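Local coordinates for protein metallophosphoesterase (Clostridium thermocellum, PDB 4J6O) that acts as the metal-dependent 2',3'-phosphatase component of the bacterial Pnkp-Hen1 RNA repair system, with manganese bound in its calcineurin-like domain, at residues A[21-25]-A[67-73]; A[227-232]-A[247-253]; A[46-52]-A[75-79]. All coordinates share one frame; numbering follows the deposited sequence.

Interaction 1: residues A[21-25]-A[67-73]; sequences HGCYD and VDRGPKI. With MN (manganese (II) ion), chain J.
H21 and R69 both hold CG beside the backbone N (chi1 -74° and -64°), and from there imidazole and guanidinium run side by side in the same direction. NH1 of R69 stands 3.2 Å above one face of the H21 ring, near its rim, with the two planes almost perpendicular (83°). The imidazole serves two partners: NE2 of H21 binds manganese at 2.3 Å, while ND1 of H21 donates to V67 O at 2.8 Å, which restrains the ring's rotation. A histidine suits this place because its two nitrogens can do both jobs. D19 and D65 are also ligands, and H21, D68 and R69 belong to the DxH and GDxxDR signatures of calcineurin-like phosphoesterases. Further along, G22 has positive phi, and with no side chain its CA can lie 3.6 Å from I73 CG1; its O accepts K72 N at 2.9 Å. The extended K72 chain passes the CB of Y24, and NZ of K72 meets the syn lone pair of D25 OD1 in a salt bridge of 2.9 Å. The contact thus binds the start of helix 24-33 to the loop leading into helix 73-86, with helix 115-122 against V67, D68 and I73.

Interaction 2: residues A[227-232]-A[247-253]; sequences CVFGGK and KALKTYY
K247, Y253 and V228 bury the most surface here, and between them they span the contact from end to end. K247 pairs with K232 in an antiparallel, non-hydrogen-bonded register at the edge of the sheet. Its chain, bent at chi2 and chi4, curls back over the backbone so that NZ of K247 donates to G231 O at 2.8 Å. K247 was modelled in two conformers, so this bond, described for one of them, needs caution. A248 N reaches the same G231 O at 2.9 Å in a nearly straight bond (172°), approaching from the opposite face of the carbonyl plane. The small methyl of A248 fits close beneath the turn, with CB 3.4 Å from C227 O.

At the other end, chi1 of 75° puts V228 CG1 between N and C and so turns the CG2 methyl, anti to the backbone N, to the base of two tyrosines: it lies 3.8 Å from Y252 CB, and alongside Y253 at a slightly greater separation. V228 O accepts a weak bond from Y252 N at 3.1 Å. Y253 and F229 point the same way, side by side, with F229 CE1 4.1 Å from Y253 CD2, while Y253 O receives a CA-H...O contact from F229 CA. Between the two ends lies G230, whose left-handed backbone suits glycine and whose bare CA sits 3.7 Å from T251 OG1. The phenol of Y252 turns away to E26 on helix 24-33.

All three hydrogen bonds end on main-chain carbonyls, two from backbone N-H groups and one from the K247 ammonium; V228, F229 and the tyrosines add apolar contact. A doubly engaged G231 O, one bond of it to a lysine ammonium, is probably polarised toward greater negative charge.

Interaction 3: residues A[46-52]-A[75-79]; sequences GSGKYRV and EVLKL
Y50 stands on the second strand of the beta-hairpin formed by strands 37-40 and 50-53, and this hairpin packs on helix 73-86, the axes of segments 50-52 and 75-79 being 54° apart. CB of Y50 rests 3.6 Å from L79 CD1, and V52 CG2 touches the same methyl at an equal distance. The leucine, its CG anti to the backbone N (chi1 177°), is thus wedged against alternate residues of the strand, both of which face the helix; branched and aromatic side chains suit this apolar seam.

At the tyrosine's far end the hydroxyl donates to E75 OE1, the oxygen lying near the ring plane and the carboxylate turned 76° from it. The modelled separation is unusually short and its exact length doubtful; E75 has two conformers, and its bonds, including those to K49 and K78, are described for one. K49 lays its CG over the centre of one face of the Y50 ring, 3.9 Å above it, then bends at its end so that NZ of K49 donates to Y50 OH at 3.1 Å and forms a salt bridge with E75 OE1 at 3.4 Å. One glutamate thus gathers two lysines, since K78 NZ makes a weak bridge to E75 OE2.

Farther out, K78 runs extended alongside G46, whose O lies 3.2 Å from K78 CB. Its ammonium also meets E125 in a salt bridge and F129 in a cation-pi contact, which should restrain the end of the chain. A water links the two segments, accepting from G46 N and, at 2.8 Å, from K78 NZ.

In the fold
Interactions 1 and 2 adjoin, their centres 10 Å apart, and meet at R69: its CZ lies 3.5 Å from F229 CZ and its CD 3.5 Å from Y253 CD2. Segment 227-232 thus flanks the manganese site that interaction 1 helps to build, the nearest atom of the F229 side chain being about 6 Å from the metal. A citrate, probably from the crystallisation liquor, sits close to both R69 and F229, consistent with a pocket beside the metal. Interaction 3 adjoins interaction 1 through Y24, centres 13 Å apart, with Y24 OH 3.3 Å from Y50 CE1 and V76 CG2 against Y24 N. Interactions 2 and 3 do not touch, their nearest atoms being about 9 Å apart.

Interaction 1: residues A[21-25]-A[67-73]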
loop_
_atom_site.group_PDB
_atom_site.type_symbol
_atom_site.label_atom_id
_atom_site.label_comp_id
_atom_site.label_asym_id
_atom_site.label_seq_id
_atom_site.Cartn_x
_atom_site.Cartn_y
_atom_site.Cartn_z
ATOM N N HIS A 21 1.975 -4.274 6.027
ATOM C CA HIS A 21 2.261 -4.086 7.454
ATOM C C HIS A 21 3.207 -5.200 7.973
ATOM O O HIS A 21 2.928 -5.880 8.974
ATOM C CB HIS A 21 0.958 -4.066 8.259
ATOM C CG HIS A 21 0.191 -2.799 8.099
ATOM N ND1 HIS A 21 0.754 -1.567 8.368
ATOM C CD2 HIS A 21 -1.087 -2.561 7.733
ATOM C CE1 HIS A 21 -0.127 -0.621 8.115
ATOM N NE2 HIS A 21 -1.260 -1.195 7.747
ATOM N N GLY A 22 4.324 -5.370 7.285
ATOM C CA GLY A 22 5.399 -6.212 7.793
ATOM C C GLY A 22 5.188 -7.703 7.627
ATOM O O GLY A 22 5.964 -8.477 8.144
ATOM N N CYS A 23 4.117 -8.091 6.937
ATOM C CA CYS A 23 3.817 -9.516 6.812
ATOM C C CYS A 23 4.578 -10.148 5.609
ATOM O O CYS A 23 3.963 -10.517 4.613
ATOM C CB CYS A 23 2.346 -9.717 6.652
ATOM S SG CYS A 23 1.462 -9.300 8.234
ATOM N N TYR A 24 5.879 -10.213 5.728
ATOM C CA TYR A 24 6.693 -10.772 4.660
ATOM C C TYR A 24 6.293 -12.200 4.259
ATOM O O TYR A 24 6.278 -12.511 3.055
ATOM C CB TYR A 24 8.174 -10.750 5.053
ATOM C CG TYR A 24 9.050 -11.394 4.008
ATOM C CD1 TYR A 24 9.463 -10.666 2.914
ATOM C CD2 TYR A 24 9.382 -12.715 4.095
ATOM C CE1 TYR A 24 10.252 -11.249 1.945
ATOM C CE2 TYR A 24 10.171 -13.312 3.111
ATOM C CZ TYR A 24 10.582 -12.558 2.041
ATOM O OH TYR A 24 11.377 -13.135 1.054
ATOM N N ASP A 25 6.004 -13.087 5.228
ATOM C CA ASP A 25 5.802 -14.498 4.873
ATOM C C ASP A 25 4.605 -14.589 3.935
ATOM O O ASP A 25 4.632 -15.339 2.913
ATOM C CB ASP A 25 5.577 -15.361 6.117
ATOM C CG ASP A 25 6.810 -15.493 6.981
ATOM O OD1 ASP A 25 7.926 -15.270 6.475
ATOM O OD2 ASP A 25 6.638 -15.856 8.193
ATOM N N VAL A 67 4.920 -0.755 6.240
ATOM C CA VAL A 67 5.565 -0.796 7.538
ATOM C C VAL A 67 4.563 -0.802 8.677
ATOM O O VAL A 67 3.372 -0.689 8.448
ATOM C CB VAL A 67 6.528 0.423 7.675
ATOM C CG1 VAL A 67 7.542 0.453 6.496
ATOM C CG2 VAL A 67 5.742 1.731 7.664
ATOM N N ASP A 68 5.072 -1.038 9.896
ATOM C CA ASP A 68 4.305 -1.071 11.155
ATOM C C ASP A 68 3.615 -2.391 11.419
ATOM O O ASP A 68 3.226 -3.092 10.475
ATOM C CB ASP A 68 3.299 0.083 11.222
ATOM C CG ASP A 68 3.992 1.460 11.368
ATOM O OD1 ASP A 68 5.235 1.523 11.372
ATOM O OD2 ASP A 68 3.261 2.459 11.426
ATOM N N ARG A 69 3.551 -2.759 12.703
ATOM C CA ARG A 69 2.721 -3.839 13.256
ATOM C C ARG A 69 3.306 -5.219 13.115
ATOM O O ARG A 69 3.445 -5.952 14.095
ATOM C CB ARG A 69 1.304 -3.879 12.707
ATOM C CG ARG A 69 0.473 -2.635 13.069
ATOM C CD ARG A 69 -0.951 -2.789 12.593
ATOM N NE ARG A 69 -1.802 -1.655 13.013
ATOM C CZ ARG A 69 -2.296 -0.748 12.180
ATOM N NH1 ARG A 69 -2.003 -0.779 10.875
ATOM N NH2 ARG A 69 -3.076 0.238 12.645
ATOM N N GLY A 70 3.633 -5.584 11.883
ATOM C CA GLY A 70 4.027 -6.970 11.632
ATOM C C GLY A 70 5.462 -7.355 11.947
ATOM O O GLY A 70 6.285 -6.518 12.321
ATOM N N PRO A 71 5.800 -8.631 11.754
ATOM C CA PRO A 71 7.027 -9.222 12.284
ATOM C C PRO A 71 8.258 -9.084 11.410
ATOM O O PRO A 71 9.354 -9.309 11.931
ATOM C CB PRO A 71 6.665 -10.706 12.380
ATOM C CG PRO A 71 5.740 -10.875 11.239
ATOM C CD PRO A 71 4.869 -9.669 11.245
ATOM N N LYS A 72 8.095 -8.694 10.137
ATOM C CA LYS A 72 9.190 -8.754 9.168
ATOM C C LYS A 72 9.192 -7.505 8.289
ATOM O O LYS A 72 9.282 -7.549 7.076
ATOM C CB LYS A 72 9.124 -10.057 8.342
ATOM C CG LYS A 72 9.592 -11.249 9.144
ATOM C CD LYS A 72 9.619 -12.480 8.261
ATOM C CE LYS A 72 9.991 -13.741 9.066
ATOM N NZ LYS A 72 10.304 -14.856 8.078
ATOM N N ILE A 73 9.033 -6.355 8.930
ATOM C CA ILE A 73 8.988 -5.085 8.226
ATOM C C ILE A 73 10.240 -4.785 7.333
ATOM O O ILE A 73 10.094 -4.296 6.216
ATOM C CB ILE A 73 8.784 -3.977 9.258
ATOM C CG1 ILE A 73 7.455 -4.231 9.976
ATOM C CG2 ILE A 73 8.827 -2.627 8.581
ATOM C CD1 ILE A 73 7.261 -3.432 11.333
HETATM MN MN MN J . -2.962 0.065 6.872
HETATM O O HOH W 1 -4.479 -1.575 7.453
#

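Interaction 2: residues A[227-232]-A[247-253]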
loop_
_atom_site.group_PDB
_atom_site.type_symbol
_atom_site.label_atom_id
_atom_site.label_comp_id
_atom_site.label_asym_id
_atom_site.label_seq_id
_atom_site.Cartn_x
_atom_site.Cartn_y
_atom_site.Cartn_z
ATOM N N CYS A 227 -4.466 -8.331 6.651
ATOM C CA CYS A 227 -3.528 -9.440 6.847
ATOM C C CYS A 227 -2.886 -9.416 8.229
ATOM O O CYS A 227 -2.870 -10.426 8.946
ATOM C CB CYS A 227 -2.461 -9.337 5.761
ATOM S SG CYS A 227 -1.341 -10.753 5.821
ATOM N N VAL A 228 -2.352 -8.271 8.617
ATOM C CA VAL A 228 -1.636 -8.270 9.869
ATOM C C VAL A 228 -2.473 -8.481 11.131
ATOM O O VAL A 228 -1.939 -8.905 12.162
ATOM C CB VAL A 228 -0.802 -6.949 9.975
ATOM C CG1 VAL A 228 -1.729 -5.734 10.289
ATOM C CG2 VAL A 228 0.314 -7.069 11.030
ATOM N N PHE A 229 -3.786 -8.280 10.985
ATOM C CA PHE A 229 -4.752 -8.469 12.060
ATOM C C PHE A 229 -5.276 -9.896 12.140
ATOM O O PHE A 229 -6.253 -10.165 12.835
ATOM C CB PHE A 229 -5.916 -7.488 11.874
ATOM C CG PHE A 229 -5.481 -6.075 11.781
ATOM C CD1 PHE A 229 -4.835 -5.484 12.865
ATOM C CD2 PHE A 229 -5.649 -5.322 10.613
ATOM C CE1 PHE A 229 -4.438 -4.131 12.779
ATOM C CE2 PHE A 229 -5.221 -3.955 10.512
ATOM C CZ PHE A 229 -4.612 -3.376 11.633
ATOM N N GLY A 230 -4.652 -10.832 11.391
ATOM C CA GLY A 230 -5.123 -12.217 11.352
ATOM C C GLY A 230 -6.156 -12.452 10.229
ATOM O O GLY A 230 -6.874 -13.468 10.208
ATOM N N GLY A 231 -6.245 -11.510 9.280
ATOM C CA GLY A 231 -7.143 -11.665 8.144
ATOM C C GLY A 231 -6.435 -12.323 6.990
ATOM O O GLY A 231 -5.972 -13.472 7.106
ATOM N N LYS A 232 -6.308 -11.603 5.876
ATOM C CA LYS A 232 -5.634 -12.175 4.715
ATOM C C LYS A 232 -5.038 -11.057 3.896
ATOM O O LYS A 232 -5.444 -9.899 4.025
ATOM C CB LYS A 232 -6.553 -13.015 3.874
ATOM C CG LYS A 232 -7.747 -12.369 3.308
ATOM C CD LYS A 232 -8.823 -13.507 3.052
ATOM C CE LYS A 232 -10.166 -12.894 2.718
ATOM N NZ LYS A 232 -11.019 -13.993 2.152
ATOM N N LYS A 247 -4.195 -16.475 3.408
ATOM C CA LYS A 247 -4.600 -16.267 4.796
ATOM C C LYS A 247 -3.385 -15.972 5.663
ATOM O O LYS A 247 -2.315 -16.532 5.484
ATOM C CB LYS A 247 -5.285 -17.547 5.327
ATOM C CG LYS A 247 -6.131 -17.316 6.563
ATOM C CD LYS A 247 -7.374 -16.509 6.209
ATOM C CE LYS A 247 -8.216 -16.253 7.437
ATOM N NZ LYS A 247 -7.394 -15.524 8.414
ATOM N N ALA A 248 -3.539 -15.066 6.633
ATOM C CA ALA A 248 -2.452 -14.845 7.568
ATOM C C ALA A 248 -2.102 -16.116 8.309
ATOM O O ALA A 248 -3.010 -16.838 8.729
ATOM C CB ALA A 248 -2.874 -13.764 8.612
ATOM N N LEU A 249 -0.818 -16.293 8.600
ATOM C CA LEU A 249 -0.323 -17.488 9.281
ATOM C C LEU A 249 -0.628 -17.465 10.768
ATOM O O LEU A 249 -0.780 -18.505 11.409
ATOM C CB LEU A 249 1.187 -17.591 9.066
ATOM C CG LEU A 249 1.651 -17.807 7.631
ATOM C CD1 LEU A 249 3.171 -17.698 7.548
ATOM C CD2 LEU A 249 1.185 -19.147 7.086
ATOM N N LYS A 250 -0.728 -16.251 11.308
ATOM C CA LYS A 250 -1.000 -15.972 12.721
ATOM C C LYS A 250 -1.698 -14.641 12.807
ATOM O O LYS A 250 -1.721 -13.861 11.844
ATOM C CB LYS A 250 0.279 -15.804 13.588
ATOM C CG LYS A 250 1.373 -16.815 13.393
ATOM C CD LYS A 250 2.643 -16.470 14.187
ATOM C CE LYS A 250 3.800 -17.417 13.784
ATOM N NZ LYS A 250 3.424 -18.880 13.719
ATOM N N THR A 251 -2.229 -14.357 13.988
ATOM C CA THR A 251 -2.702 -13.004 14.273
ATOM C C THR A 251 -1.540 -12.171 14.820
ATOM O O THR A 251 -1.135 -12.348 15.957
ATOM C CB THR A 251 -3.830 -12.989 15.330
ATOM O OG1 THR A 251 -5.030 -13.540 14.772
ATOM C CG2 THR A 251 -4.099 -11.576 15.754
ATOM N N TYR A 252 -1.022 -11.233 14.038
ATOM C CA TYR A 252 0.216 -10.572 14.457
ATOM C C TYR A 252 -0.051 -9.341 15.292
ATOM O O TYR A 252 0.799 -8.913 16.059
ATOM C CB TYR A 252 1.028 -10.133 13.245
ATOM C CG TYR A 252 1.460 -11.271 12.329
ATOM C CD1 TYR A 252 2.486 -12.116 12.696
ATOM C CD2 TYR A 252 0.826 -11.478 11.110
ATOM C CE1 TYR A 252 2.877 -13.147 11.880
ATOM C CE2 TYR A 252 1.207 -12.551 10.277
ATOM C CZ TYR A 252 2.245 -13.348 10.679
ATOM O OH TYR A 252 2.642 -14.413 9.879
ATOM N N TYR A 253 -1.259 -8.809 15.197
ATOM C CA TYR A 253 -1.529 -7.481 15.776
ATOM C C TYR A 253 -3.015 -7.380 16.006
ATOM O O TYR A 253 -3.798 -7.962 15.274
ATOM C CB TYR A 253 -1.061 -6.372 14.809
ATOM C CG TYR A 253 -0.687 -5.111 15.562
ATOM C CD1 TYR A 253 0.609 -4.919 16.035
ATOM C CD2 TYR A 253 -1.628 -4.132 15.771
ATOM C CE1 TYR A 253 0.968 -3.766 16.694
ATOM C CE2 TYR A 253 -1.284 -2.954 16.429
ATOM C CZ TYR A 253 -0.002 -2.797 16.921
ATOM O OH TYR A 253 0.283 -1.621 17.604
#

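Interaction 3: residues A[46-52]-A[75-79]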
loop_
_atom_site.group_PDB
_atom_site.type_symbol
_atom_site.label_atom_id
_atom_site.label_comp_id
_atom_site.label_asym_id
_atom_site.label_seq_id
_atom_site.Cartn_x
_atom_site.Cartn_y
_atom_site.Cartn_z
ATOM N N GLY A 46 20.241 -5.300 1.404
ATOM C CA GLY A 46 19.262 -4.220 1.362
ATOM C C GLY A 46 18.281 -4.439 0.233
ATOM O O GLY A 46 17.653 -5.497 0.166
ATOM N N SER A 47 18.165 -3.471 -0.675
ATOM C CA SER A 47 17.247 -3.622 -1.803
ATOM C C SER A 47 17.750 -4.579 -2.890
ATOM O O SER A 47 17.053 -4.796 -3.893
ATOM C CB SER A 47 16.858 -2.264 -2.398
ATOM O OG SER A 47 17.943 -1.705 -3.112
ATOM N N GLY A 48 18.959 -5.125 -2.704
ATOM C CA GLY A 48 19.492 -6.089 -3.645
ATOM C C GLY A 48 19.410 -7.495 -3.066
ATOM O O GLY A 48 19.947 -8.453 -3.639
ATOM N N LYS A 49 18.709 -7.637 -1.943
ATOM C CA LYS A 49 18.633 -8.907 -1.239
ATOM C C LYS A 49 17.792 -9.888 -2.055
ATOM O O LYS A 49 18.058 -11.084 -2.067
ATOM C CB LYS A 49 18.022 -8.700 0.154
ATOM C CG LYS A 49 18.093 -9.926 1.044
ATOM C CD LYS A 49 17.715 -9.574 2.471
ATOM C CE LYS A 49 17.925 -10.742 3.457
ATOM N NZ LYS A 49 17.189 -11.959 3.031
ATOM N N TYR A 50 16.790 -9.370 -2.764
ATOM C CA TYR A 50 15.866 -10.220 -3.510
ATOM C C TYR A 50 15.787 -9.788 -4.982
ATOM O O TYR A 50 16.066 -8.647 -5.314
ATOM C CB TYR A 50 14.478 -10.180 -2.885
ATOM C CG TYR A 50 14.426 -10.563 -1.430
ATOM C CD1 TYR A 50 14.588 -11.888 -1.029
ATOM C CD2 TYR A 50 14.176 -9.594 -0.459
ATOM C CE1 TYR A 50 14.491 -12.238 0.307
ATOM C CE2 TYR A 50 14.103 -9.927 0.871
ATOM C CZ TYR A 50 14.263 -11.250 1.249
ATOM O OH TYR A 50 14.174 -11.569 2.584
ATOM N N ARG A 51 15.392 -10.709 -5.855
ATOM C CA ARG A 51 15.037 -10.351 -7.228
ATOM C C ARG A 51 13.778 -11.096 -7.629
ATOM O O ARG A 51 13.701 -12.314 -7.522
ATOM C CB ARG A 51 16.175 -10.630 -8.217
ATOM C CG ARG A 51 16.016 -9.841 -9.502
ATOM C CD ARG A 51 17.295 -9.881 -10.412
ATOM N NE ARG A 51 17.323 -8.717 -11.303
ATOM C CZ ARG A 51 16.788 -8.712 -12.516
ATOM N NH1 ARG A 51 16.833 -7.623 -13.273
ATOM N NH2 ARG A 51 16.235 -9.821 -12.981
ATOM N N VAL A 52 12.786 -10.346 -8.099
ATOM C CA VAL A 52 11.477 -10.920 -8.417
ATOM C C VAL A 52 11.226 -10.822 -9.918
ATOM O O VAL A 52 11.462 -9.751 -10.498
ATOM C CB VAL A 52 10.358 -10.159 -7.667
ATOM C CG1 VAL A 52 9.050 -10.935 -7.830
ATOM C CG2 VAL A 52 10.773 -10.055 -6.200
ATOM N N GLU A 75 12.299 -6.871 5.884
ATOM C CA GLU A 75 12.305 -7.790 4.753
ATOM C C GLU A 75 11.274 -7.343 3.724
ATOM O O GLU A 75 11.567 -7.373 2.522
ATOM C CB GLU A 75 12.039 -9.231 5.182
ATOM C CG GLU A 75 13.169 -9.848 6.013
ATOM C CD GLU A 75 14.564 -9.546 5.465
ATOM O OE1 GLU A 75 14.851 -9.910 4.300
ATOM O OE2 GLU A 75 15.369 -8.930 6.207
ATOM N N VAL A 76 10.082 -6.934 4.192
ATOM C CA VAL A 76 9.108 -6.367 3.269
ATOM C C VAL A 76 9.723 -5.173 2.523
ATOM O O VAL A 76 9.588 -5.028 1.319
ATOM C CB VAL A 76 7.818 -5.892 3.993
ATOM C CG1 VAL A 76 6.909 -5.119 3.051
ATOM C CG2 VAL A 76 7.055 -7.113 4.559
ATOM N N LEU A 77 10.388 -4.295 3.262
ATOM C CA LEU A 77 10.956 -3.116 2.630
ATOM C C LEU A 77 12.002 -3.495 1.593
ATOM O O LEU A 77 12.019 -2.961 0.466
ATOM C CB LEU A 77 11.592 -2.211 3.690
ATOM C CG LEU A 77 10.570 -1.340 4.403
ATOM C CD1 LEU A 77 11.221 -0.780 5.660
ATOM C CD2 LEU A 77 10.095 -0.229 3.502
ATOM N N LYS A 78 12.869 -4.423 1.953
ATOM C CA LYS A 78 13.922 -4.806 0.997
ATOM C C LYS A 78 13.314 -5.392 -0.269
ATOM O O LYS A 78 13.772 -5.140 -1.372
ATOM C CB LYS A 78 14.854 -5.832 1.643
ATOM C CG LYS A 78 15.688 -5.244 2.752
ATOM C CD LYS A 78 16.417 -6.298 3.532
ATOM C CE LYS A 78 16.978 -5.709 4.802
ATOM N NZ LYS A 78 17.847 -6.689 5.420
ATOM N N LEU A 79 12.310 -6.234 -0.091
ATOM C CA LEU A 79 11.680 -6.891 -1.221
ATOM C C LEU A 79 11.008 -5.844 -2.102
ATOM O O LEU A 79 11.224 -5.822 -3.301
ATOM C CB LEU A 79 10.694 -7.975 -0.756
ATOM C CG LEU A 79 9.937 -8.654 -1.889
ATOM C CD1 LEU A 79 10.933 -9.554 -2.617
ATOM C CD2 LEU A 79 8.753 -9.499 -1.348
HETATM O O HOH W 2 20.224 -7.197 3.979
HETATM O O HOH W 3 13.163 -7.387 -4.884
HETATM O O HOH W 4 15.184 -6.878 -3.017
#